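Local coordinates for Tp0751 (Treponema pallidum, PDB 5JK2), which is an outer membrane adhesin with a non-canonical lipocalin fold that mediates adhesion to extracellular matrix components and interactions with host cells, at residues A[31-35]-A[122-126]; A[76-80]-A[89-93]; A[113-119]-A[130-136]. The protein carries 1 engineered substitution. All coordinates share one frame; numbering follows the deposited sequence.

Contact 1. Residues A[31-35]-A[122-126]. Engineered in segment 122-126: Ala126 (natural residue Glu).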
loop_
_atom_site.group_PDB
_atom_site.type_symbol
_atom_site.label_atom_id
_atom_site.label_comp_id
_atom_site.label_asym_id
_atom_site.label_seq_id
_atom_site.Cartn_x
_atom_site.Cartn_y
_atom_site.Cartn_z
ATOM N N ARG A 31 16.398 -4.314 0.550
ATOM C CA ARG A 31 15.136 -4.119 -0.145
ATOM C C ARG A 31 15.243 -4.635 -1.575
ATOM O O ARG A 31 14.308 -5.239 -2.097
ATOM C CB ARG A 31 14.738 -2.644 -0.140
ATOM C CG ARG A 31 14.502 -2.080 1.252
ATOM C CD ARG A 31 13.859 -0.706 1.204
ATOM N NE ARG A 31 12.551 -0.745 0.554
ATOM C CZ ARG A 31 11.445 -1.215 1.121
ATOM N NH1 ARG A 31 10.306 -1.210 0.446
ATOM N NH2 ARG A 31 11.476 -1.698 2.357
ATOM N N ILE A 32 16.390 -4.400 -2.202
ATOM C CA ILE A 32 16.622 -4.879 -3.557
ATOM C C ILE A 32 16.780 -6.394 -3.549
ATOM O O ILE A 32 16.345 -7.078 -4.474
ATOM C CB ILE A 32 17.870 -4.240 -4.183
ATOM C CG1 ILE A 32 17.756 -2.713 -4.167
ATOM C CG2 ILE A 32 18.050 -4.736 -5.611
ATOM C CD1 ILE A 32 19.069 -1.997 -4.409
ATOM N N ALA A 33 17.420 -6.908 -2.504
ATOM C CA ALA A 33 17.559 -8.347 -2.319
ATOM C C ALA A 33 16.181 -8.967 -2.137
ATOM O O ALA A 33 15.820 -9.929 -2.817
ATOM C CB ALA A 33 18.442 -8.650 -1.123
ATOM N N LEU A 34 15.418 -8.397 -1.210
ATOM C CA LEU A 34 14.051 -8.824 -0.941
ATOM C C LEU A 34 13.207 -8.720 -2.207
ATOM O O LEU A 34 12.375 -9.585 -2.489
ATOM C CB LEU A 34 13.451 -7.967 0.177
ATOM C CG LEU A 34 12.238 -8.476 0.954
ATOM C CD1 LEU A 34 12.582 -9.753 1.707
ATOM C CD2 LEU A 34 11.760 -7.392 1.909
ATOM N N TRP A 35 13.433 -7.651 -2.962
ATOM C CA TRP A 35 12.735 -7.415 -4.221
ATOM C C TRP A 35 13.011 -8.525 -5.223
ATOM O O TRP A 35 12.095 -9.037 -5.867
ATOM C CB TRP A 35 13.147 -6.061 -4.804
ATOM C CG TRP A 35 12.787 -5.874 -6.248
ATOM C CD1 TRP A 35 13.644 -5.833 -7.308
ATOM C CD2 TRP A 35 11.471 -5.702 -6.790
ATOM N NE1 TRP A 35 12.945 -5.644 -8.475
ATOM C CE2 TRP A 35 11.610 -5.562 -8.184
ATOM C CE3 TRP A 35 10.191 -5.653 -6.231
ATOM C CZ2 TRP A 35 10.516 -5.376 -9.028
ATOM C CZ3 TRP A 35 9.108 -5.469 -7.071
ATOM C CH2 TRP A 35 9.277 -5.333 -8.453
ATOM N N PHE A 122 3.651 -2.758 -7.829
ATOM C CA PHE A 122 5.054 -2.392 -7.711
ATOM C C PHE A 122 5.691 -2.105 -9.062
ATOM O O PHE A 122 5.438 -2.803 -10.043
ATOM C CB PHE A 122 5.839 -3.506 -7.023
ATOM C CG PHE A 122 5.783 -3.459 -5.526
ATOM C CD1 PHE A 122 4.756 -4.074 -4.836
ATOM C CD2 PHE A 122 6.775 -2.816 -4.810
ATOM C CE1 PHE A 122 4.718 -4.038 -3.457
ATOM C CE2 PHE A 122 6.741 -2.777 -3.438
ATOM C CZ PHE A 122 5.713 -3.389 -2.759
ATOM N N GLU A 123 6.527 -1.072 -9.094
ATOM C CA GLU A 123 7.331 -0.753 -10.266
ATOM C C GLU A 123 8.790 -0.994 -9.908
ATOM O O GLU A 123 9.593 -1.415 -10.739
ATOM C CB GLU A 123 7.112 0.696 -10.712
ATOM C CG GLU A 123 5.658 1.158 -10.647
ATOM C CD GLU A 123 5.476 2.583 -11.134
ATOM O OE1 GLU A 123 4.383 3.152 -10.925
ATOM O OE2 GLU A 123 6.427 3.136 -11.726
ATOM N N SER A 124 9.116 -0.722 -8.649
ATOM C CA SER A 124 10.448 -0.962 -8.117
ATOM C C SER A 124 10.313 -1.248 -6.635
ATOM O O SER A 124 9.208 -1.239 -6.098
ATOM C CB SER A 124 11.363 0.239 -8.349
ATOM O OG SER A 124 11.260 0.709 -9.681
ATOM N N HIS A 125 11.433 -1.488 -5.967
ATOM C CA HIS A 125 11.389 -1.830 -4.553
ATOM C C HIS A 125 10.897 -0.648 -3.718
ATOM O O HIS A 125 10.392 -0.833 -2.611
ATOM C CB HIS A 125 12.767 -2.293 -4.069
ATOM C CG HIS A 125 13.696 -1.174 -3.715
ATOM N ND1 HIS A 125 13.689 -0.566 -2.478
ATOM C CD2 HIS A 125 14.666 -0.559 -4.430
ATOM C CE1 HIS A 125 14.613 0.379 -2.449
ATOM N NE2 HIS A 125 15.220 0.403 -3.621
ATOM N N ALA A 126 11.035 0.563 -4.256
ATOM C CA ALA A 126 10.617 1.772 -3.550
ATOM C C ALA A 126 9.734 2.649 -4.429
ATOM O O ALA A 126 9.653 3.863 -4.230
ATOM C CB ALA A 126 11.826 2.552 -3.082
#
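With CG of His125 held between its backbone N and carbonyl carbon (chi1 83°), and the Arg31 chain bent back at chi3, the two side chains cross at roughly a right angle, with guanidinium and ring planes 51° apart. They join helix 26-39 to the turn between strands 115-122 and 127-135 at the surface of this lipocalin-like barrel. Arg31 takes hold of His125 side-on, one nitrogen to each of two atoms. Arg31 NE gives its hydrogen to ND1 of His125 at 3.2 Å, in the ring plane though the N-H is bent. Arg31 NH1 gives a straighter bond (159°) to the carbonyl O of His125 at 3.1 Å, and also bonds to Leu49 O, so a single arginine ties helix, turn and a neighbouring loop together. One turn along the helix, Trp35 has CG anti to its backbone N, which sends the indole along the turn. The His125 backbone N sits over one of its faces, and the Trp35 atom CZ3 is 3.8 Å from Phe122 CB. Phe122 is buried, also meeting Leu46, Leu50 and Ile128. A large, flat indole suits this place because it spans the turn from Phe122 to His125. Glu123 and Ser124 both face Val127, a classic beta bulge. At the imidazole carbon CD2, Ile32 CG1 comes in obliquely, 3.8 Å from His125 CD2.

Contact 2. Residues A[76-80]-A[89-93]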
loop_
_atom_site.group_PDB
_atom_site.type_symbol
_atom_site.label_atom_id
_atom_site.label_comp_id
_atom_site.label_asym_id
_atom_site.label_seq_id
_atom_site.Cartn_x
_atom_site.Cartn_y
_atom_site.Cartn_z
ATOM N N HIS A 76 0.535 -4.614 12.865
ATOM C CA HIS A 76 -0.881 -4.643 13.195
ATOM C C HIS A 76 -1.751 -4.883 11.971
ATOM O O HIS A 76 -2.976 -4.849 12.061
ATOM C CB HIS A 76 -1.272 -3.338 13.877
ATOM C CG HIS A 76 -0.422 -3.013 15.063
ATOM N ND1 HIS A 76 -0.643 -3.559 16.308
ATOM C CD2 HIS A 76 0.663 -2.214 15.189
ATOM C CE1 HIS A 76 0.263 -3.101 17.154
ATOM N NE2 HIS A 76 1.067 -2.284 16.500
ATOM N N ALA A 77 -1.113 -5.147 10.834
ATOM C CA ALA A 77 -1.825 -5.387 9.583
ATOM C C ALA A 77 -2.858 -4.294 9.329
ATOM O O ALA A 77 -4.049 -4.568 9.175
ATOM C CB ALA A 77 -2.487 -6.753 9.608
ATOM N N GLU A 78 -2.382 -3.055 9.309
ATOM C CA GLU A 78 -3.220 -1.888 9.080
ATOM C C GLU A 78 -2.672 -1.069 7.927
ATOM O O GLU A 78 -1.534 -1.264 7.498
ATOM C CB GLU A 78 -3.288 -1.019 10.336
ATOM C CG GLU A 78 -4.136 -1.599 11.450
ATOM C CD GLU A 78 -3.927 -0.885 12.769
ATOM O OE1 GLU A 78 -2.978 -0.080 12.869
ATOM O OE2 GLU A 78 -4.713 -1.129 13.709
ATOM N N ILE A 79 -3.489 -0.149 7.428
ATOM C CA ILE A 79 -3.044 0.796 6.421
ATOM C C ILE A 79 -3.618 2.157 6.765
ATOM O O ILE A 79 -4.832 2.358 6.736
ATOM C CB ILE A 79 -3.466 0.376 5.004
ATOM C CG1 ILE A 79 -2.806 -0.956 4.625
ATOM C CG2 ILE A 79 -3.083 1.458 3.997
ATOM C CD1 ILE A 79 -3.352 -1.588 3.360
ATOM N N THR A 80 -2.731 3.083 7.105
ATOM C CA THR A 80 -3.137 4.414 7.520
ATOM C C THR A 80 -3.121 5.354 6.328
ATOM O O THR A 80 -2.136 5.432 5.595
ATOM C CB THR A 80 -2.219 4.969 8.632
ATOM O OG1 THR A 80 -1.049 5.557 8.050
ATOM C CG2 THR A 80 -1.809 3.864 9.600
ATOM N N ILE A 89 -7.511 4.904 9.412
ATOM C CA ILE A 89 -6.890 3.588 9.343
ATOM C C ILE A 89 -7.890 2.540 8.889
ATOM O O ILE A 89 -9.066 2.600 9.246
ATOM C CB ILE A 89 -6.323 3.156 10.707
ATOM C CG1 ILE A 89 -5.412 4.248 11.275
ATOM C CG2 ILE A 89 -5.580 1.831 10.570
ATOM C CD1 ILE A 89 -4.886 3.970 12.672
ATOM N N PHE A 90 -7.407 1.576 8.110
ATOM C CA PHE A 90 -8.223 0.447 7.686
ATOM C C PHE A 90 -7.497 -0.859 7.974
ATOM O O PHE A 90 -6.401 -1.096 7.472
ATOM C CB PHE A 90 -8.563 0.538 6.194
ATOM C CG PHE A 90 -9.543 1.620 5.855
ATOM C CD1 PHE A 90 -9.188 2.957 5.944
ATOM C CD2 PHE A 90 -10.817 1.301 5.429
ATOM C CE1 PHE A 90 -10.095 3.950 5.627
ATOM C CE2 PHE A 90 -11.723 2.285 5.112
ATOM C CZ PHE A 90 -11.363 3.611 5.210
ATOM N N LEU A 91 -8.120 -1.704 8.787
ATOM C CA LEU A 91 -7.552 -2.999 9.125
ATOM C C LEU A 91 -7.633 -3.932 7.928
ATOM O O LEU A 91 -8.660 -3.993 7.256
ATOM C CB LEU A 91 -8.282 -3.617 10.315
ATOM C CG LEU A 91 -8.441 -2.745 11.557
ATOM C CD1 LEU A 91 -9.877 -2.796 12.043
ATOM C CD2 LEU A 91 -7.490 -3.194 12.653
ATOM N N VAL A 92 -6.555 -4.666 7.674
ATOM C CA VAL A 92 -6.508 -5.582 6.541
ATOM C C VAL A 92 -7.268 -6.867 6.845
ATOM O O VAL A 92 -6.847 -7.670 7.678
ATOM C CB VAL A 92 -5.062 -5.940 6.158
ATOM C CG1 VAL A 92 -5.044 -6.796 4.897
ATOM C CG2 VAL A 92 -4.233 -4.679 5.951
ATOM N N ASP A 93 -8.389 -7.056 6.157
ATOM C CA ASP A 93 -9.183 -8.265 6.310
ATOM C C ASP A 93 -8.609 -9.384 5.443
ATOM O O ASP A 93 -8.750 -10.564 5.764
ATOM C CB ASP A 93 -10.642 -7.992 5.944
ATOM C CG ASP A 93 -11.424 -7.362 7.083
ATOM O OD1 ASP A 93 -11.264 -7.808 8.237
ATOM O OD2 ASP A 93 -12.205 -6.424 6.820
#
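Ile79 and Phe90 exchange two backbone hydrogen bonds, and their buried side chains turn to the inner face of the sheet. This is the tight part of the contact. Ile79 N reaches Phe90 O at 3.1 Å, and Phe90 N returns to Ile79 O. The Ile79 methyl CD1 comes within 4.1 Å of Val92 CG2, while the Phe90 ring leads away from the pair to meet the Phe81 ring almost perpendicularly and to rest on strand 101-108. Branched and aromatic side chains suit this face because they pack into the barrel interior, which is apolar here but also holds Arg116. A further, nearly straight bond (170°) runs from Val92 N to Ala77 O at 2.9 Å. Val92 CG2, beside its own backbone N, is tucked against the same oxygen.

The face bearing Glu78, Thr80, Ile89 and Leu91 is more open to solvent. Glu78 extends beyond CG, and its aliphatic part serves as a hydrophobic surface: Glu78 CB lies 3.7 Å from Ile89 CG2. Its carboxylate passes beside Leu91, whose CD2 is 3.6 Å from Glu78 OE2. Thr80 and Ile89 run alongside each other, with Thr80 CG2 4.0 Å from Ile89 CG1. At the start of the strand, Ala77 adopts a left-handed conformation and forms with Glu78 a G1 bulge facing Asp73. The whole is an antiparallel beta hairpin of strands 78-83 and 86-98, as found in the up-and-down barrels of calycins.

Contact 3. Residues A[113-119]-A[130-136]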
loop_
_atom_site.group_PDB
_atom_site.type_symbol
_atom_site.label_atom_id
_atom_site.label_comp_id
_atom_site.label_asym_id
_atom_site.label_seq_id
_atom_site.Cartn_x
_atom_site.Cartn_y
_atom_site.Cartn_z
ATOM N N SER A 113 -19.024 -1.022 8.223
ATOM C CA SER A 113 -19.766 -0.825 6.984
ATOM C C SER A 113 -18.876 -0.281 5.875
ATOM O O SER A 113 -19.069 -0.588 4.699
ATOM C CB SER A 113 -20.931 0.134 7.218
ATOM O OG SER A 113 -21.579 -0.145 8.444
ATOM N N ILE A 114 -17.898 0.527 6.269
ATOM C CA ILE A 114 -17.030 1.206 5.323
ATOM C C ILE A 114 -15.706 0.467 5.190
ATOM O O ILE A 114 -14.988 0.265 6.169
ATOM C CB ILE A 114 -16.786 2.660 5.755
ATOM C CG1 ILE A 114 -18.109 3.437 5.756
ATOM C CG2 ILE A 114 -15.767 3.333 4.834
ATOM C CD1 ILE A 114 -18.091 4.674 6.592
ATOM N N ARG A 115 -15.395 0.084 3.958
ATOM C CA ARG A 115 -14.213 -0.698 3.654
ATOM C C ARG A 115 -13.513 -0.068 2.458
ATOM O O ARG A 115 -14.000 0.915 1.907
ATOM C CB ARG A 115 -14.606 -2.151 3.380
ATOM C CG ARG A 115 -15.434 -2.757 4.505
ATOM C CD ARG A 115 -15.235 -4.256 4.638
ATOM N NE ARG A 115 -15.665 -4.980 3.448
ATOM C CZ ARG A 115 -15.658 -6.305 3.337
ATOM N NH1 ARG A 115 -16.068 -6.877 2.213
ATOM N NH2 ARG A 115 -15.240 -7.059 4.344
ATOM N N ARG A 116 -12.373 -0.621 2.060
ATOM C CA ARG A 116 -11.599 -0.041 0.968
ATOM C C ARG A 116 -10.723 -1.082 0.275
ATOM O O ARG A 116 -9.925 -1.763 0.919
ATOM C CB ARG A 116 -10.736 1.106 1.497
ATOM C CG ARG A 116 -9.965 1.862 0.428
ATOM C CD ARG A 116 -9.354 3.132 0.985
ATOM N NE ARG A 116 -10.368 4.149 1.247
ATOM C CZ ARG A 116 -10.163 5.246 1.966
ATOM N NH1 ARG A 116 -8.975 5.480 2.507
ATOM N NH2 ARG A 116 -11.149 6.112 2.148
ATOM N N ARG A 117 -10.882 -1.195 -1.042
ATOM C CA ARG A 117 -10.073 -2.100 -1.851
ATOM C C ARG A 117 -8.876 -1.375 -2.439
ATOM O O ARG A 117 -8.995 -0.245 -2.907
ATOM C CB ARG A 117 -10.907 -2.712 -2.973
ATOM C CG ARG A 117 -12.012 -3.609 -2.469
ATOM C CD ARG A 117 -12.676 -4.391 -3.590
ATOM N NE ARG A 117 -13.380 -5.565 -3.078
ATOM C CZ ARG A 117 -14.544 -5.523 -2.435
ATOM N NH1 ARG A 117 -15.103 -6.646 -2.005
ATOM N NH2 ARG A 117 -15.149 -4.362 -2.214
ATOM N N LEU A 118 -7.728 -2.043 -2.424
ATOM C CA LEU A 118 -6.483 -1.451 -2.887
ATOM C C LEU A 118 -5.829 -2.329 -3.944
ATOM O O LEU A 118 -5.920 -3.554 -3.892
ATOM C CB LEU A 118 -5.524 -1.241 -1.710
ATOM C CG LEU A 118 -5.005 0.183 -1.488
ATOM C CD1 LEU A 118 -6.148 1.120 -1.137
ATOM C CD2 LEU A 118 -3.941 0.205 -0.402
ATOM N N GLU A 119 -5.173 -1.686 -4.903
ATOM C CA GLU A 119 -4.458 -2.389 -5.960
ATOM C C GLU A 119 -3.040 -1.848 -6.078
ATOM O O GLU A 119 -2.737 -1.051 -6.965
ATOM C CB GLU A 119 -5.193 -2.251 -7.290
ATOM C CG GLU A 119 -6.592 -2.851 -7.292
ATOM C CD GLU A 119 -6.587 -4.366 -7.186
ATOM O OE1 GLU A 119 -5.520 -4.980 -7.395
ATOM O OE2 GLU A 119 -7.655 -4.943 -6.891
ATOM N N VAL A 130 -0.787 2.972 -6.924
ATOM C CA VAL A 130 -1.950 2.559 -6.150
ATOM C C VAL A 130 -3.263 2.946 -6.821
ATOM O O VAL A 130 -3.391 4.028 -7.392
ATOM C CB VAL A 130 -1.927 3.175 -4.735
ATOM C CG1 VAL A 130 -3.099 2.657 -3.904
ATOM C CG2 VAL A 130 -0.611 2.866 -4.041
ATOM N N ARG A 131 -4.230 2.038 -6.736
ATOM C CA ARG A 131 -5.601 2.299 -7.143
ATOM C C ARG A 131 -6.486 1.924 -5.964
ATOM O O ARG A 131 -6.365 0.830 -5.415
ATOM C CB ARG A 131 -5.962 1.507 -8.408
ATOM C CG ARG A 131 -7.455 1.249 -8.646
ATOM C CD ARG A 131 -8.183 2.466 -9.207
ATOM N NE ARG A 131 -9.579 2.156 -9.525
ATOM C CZ ARG A 131 -10.420 2.980 -10.145
ATOM N NH1 ARG A 131 -10.022 4.186 -10.530
ATOM N NH2 ARG A 131 -11.665 2.593 -10.383
ATOM N N ALA A 132 -7.363 2.842 -5.572
ATOM C CA ALA A 132 -8.223 2.636 -4.415
ATOM C C ALA A 132 -9.690 2.701 -4.816
ATOM O O ALA A 132 -10.066 3.459 -5.709
ATOM C CB ALA A 132 -7.920 3.665 -3.341
ATOM N N VAL A 133 -10.510 1.891 -4.155
ATOM C CA VAL A 133 -11.937 1.836 -4.436
ATOM C C VAL A 133 -12.717 1.622 -3.150
ATOM O O VAL A 133 -12.535 0.616 -2.467
ATOM C CB VAL A 133 -12.275 0.706 -5.429
ATOM C CG1 VAL A 133 -13.787 0.563 -5.595
ATOM C CG2 VAL A 133 -11.603 0.963 -6.764
ATOM N N GLU A 134 -13.600 2.561 -2.829
ATOM C CA GLU A 134 -14.386 2.453 -1.611
ATOM C C GLU A 134 -15.445 1.369 -1.753
ATOM O O GLU A 134 -15.760 0.923 -2.855
ATOM C CB GLU A 134 -15.045 3.792 -1.259
ATOM C CG GLU A 134 -14.179 4.738 -0.434
ATOM C CD GLU A 134 -13.701 4.123 0.866
ATOM O OE1 GLU A 134 -12.602 3.535 0.876
ATOM O OE2 GLU A 134 -14.417 4.240 1.883
ATOM N N ASP A 135 -15.996 0.969 -0.614
ATOM C CA ASP A 135 -16.979 -0.098 -0.543
ATOM C C ASP A 135 -17.841 0.099 0.699
ATOM O O ASP A 135 -17.602 -0.523 1.734
ATOM C CB ASP A 135 -16.285 -1.464 -0.513
ATOM C CG ASP A 135 -17.251 -2.611 -0.271
ATOM O OD1 ASP A 135 -18.431 -2.491 -0.661
ATOM O OD2 ASP A 135 -16.828 -3.632 0.312
ATOM N N VAL A 136 -18.826 0.989 0.605
ATOM C CA VAL A 136 -19.717 1.259 1.733
ATOM C C VAL A 136 -20.923 0.321 1.688
ATOM O O VAL A 136 -21.327 -0.125 0.613
ATOM C CB VAL A 136 -20.204 2.722 1.741
ATOM C CG1 VAL A 136 -21.262 2.927 0.660
ATOM C CG2 VAL A 136 -20.736 3.099 3.119
#
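This is an antiparallel strand pairing within the hairpin of strands 115-122 and 127-135, part of the closed, lipocalin-like barrel. Backbone bonds recur at alternate residues: Arg117 N reaches Val133 O at 2.8 Å, Val133 N returns to Arg117 O, and Glu119 N meets Arg131 O. The return bonds at both ends, Asp135 N to Arg115 O and Arg131 N to Glu119 O, are weak. On one face the buried Leu118 meets two side chains of the other strand, its CD1 at 3.8 Å from Ala132 CB and its CG at 3.9 Å from Val130 CG1; the small Ala132 leaves room for the larger leucine. Further along this face lies Arg116, buried yet charged. It is paired with Glu134, though the modelled distance is too short to be trusted, and it also forms a salt bridge with Glu88 and a cation-pi contact with Phe81, partners that suit an arginine held inside a barrel. The opposite face carries a salt-bridge network in which the Asp135 carboxylate, its CG anti to the backbone N (chi1 173°), serves two arginines. Asp135 OD2 lies at the guanidinium edge of Arg115, a long bridge of 3.6 Å from Arg115 NE. The extended Arg117 approaches obliquely, bringing NH2 to 3.1 Å from Asp135 OD2.

In the fold
Contacts 2 and 3 lie in the wall of one small barrel of eight antiparallel strands in sequential order, while contact 1 ties helix 26-39 to it. Contact 2 falls wholly within the stretch of chain between the segments of contact 1. Contact 3 follows contact 2, and its segments alternate with those of contact 1. Contacts 2 and 3 have centres about 12 Å apart and touch where Phe90 CE1 meets Arg116 NH1 at 3.7 Å. Contact 1 lies across the chain's centre from both, about 22 Å from contact 2 and 24 Å from contact 3 between centres. The helix is thus fastened to the turn closing contact 3's own hairpin, which probably holds it to one end of the barrel.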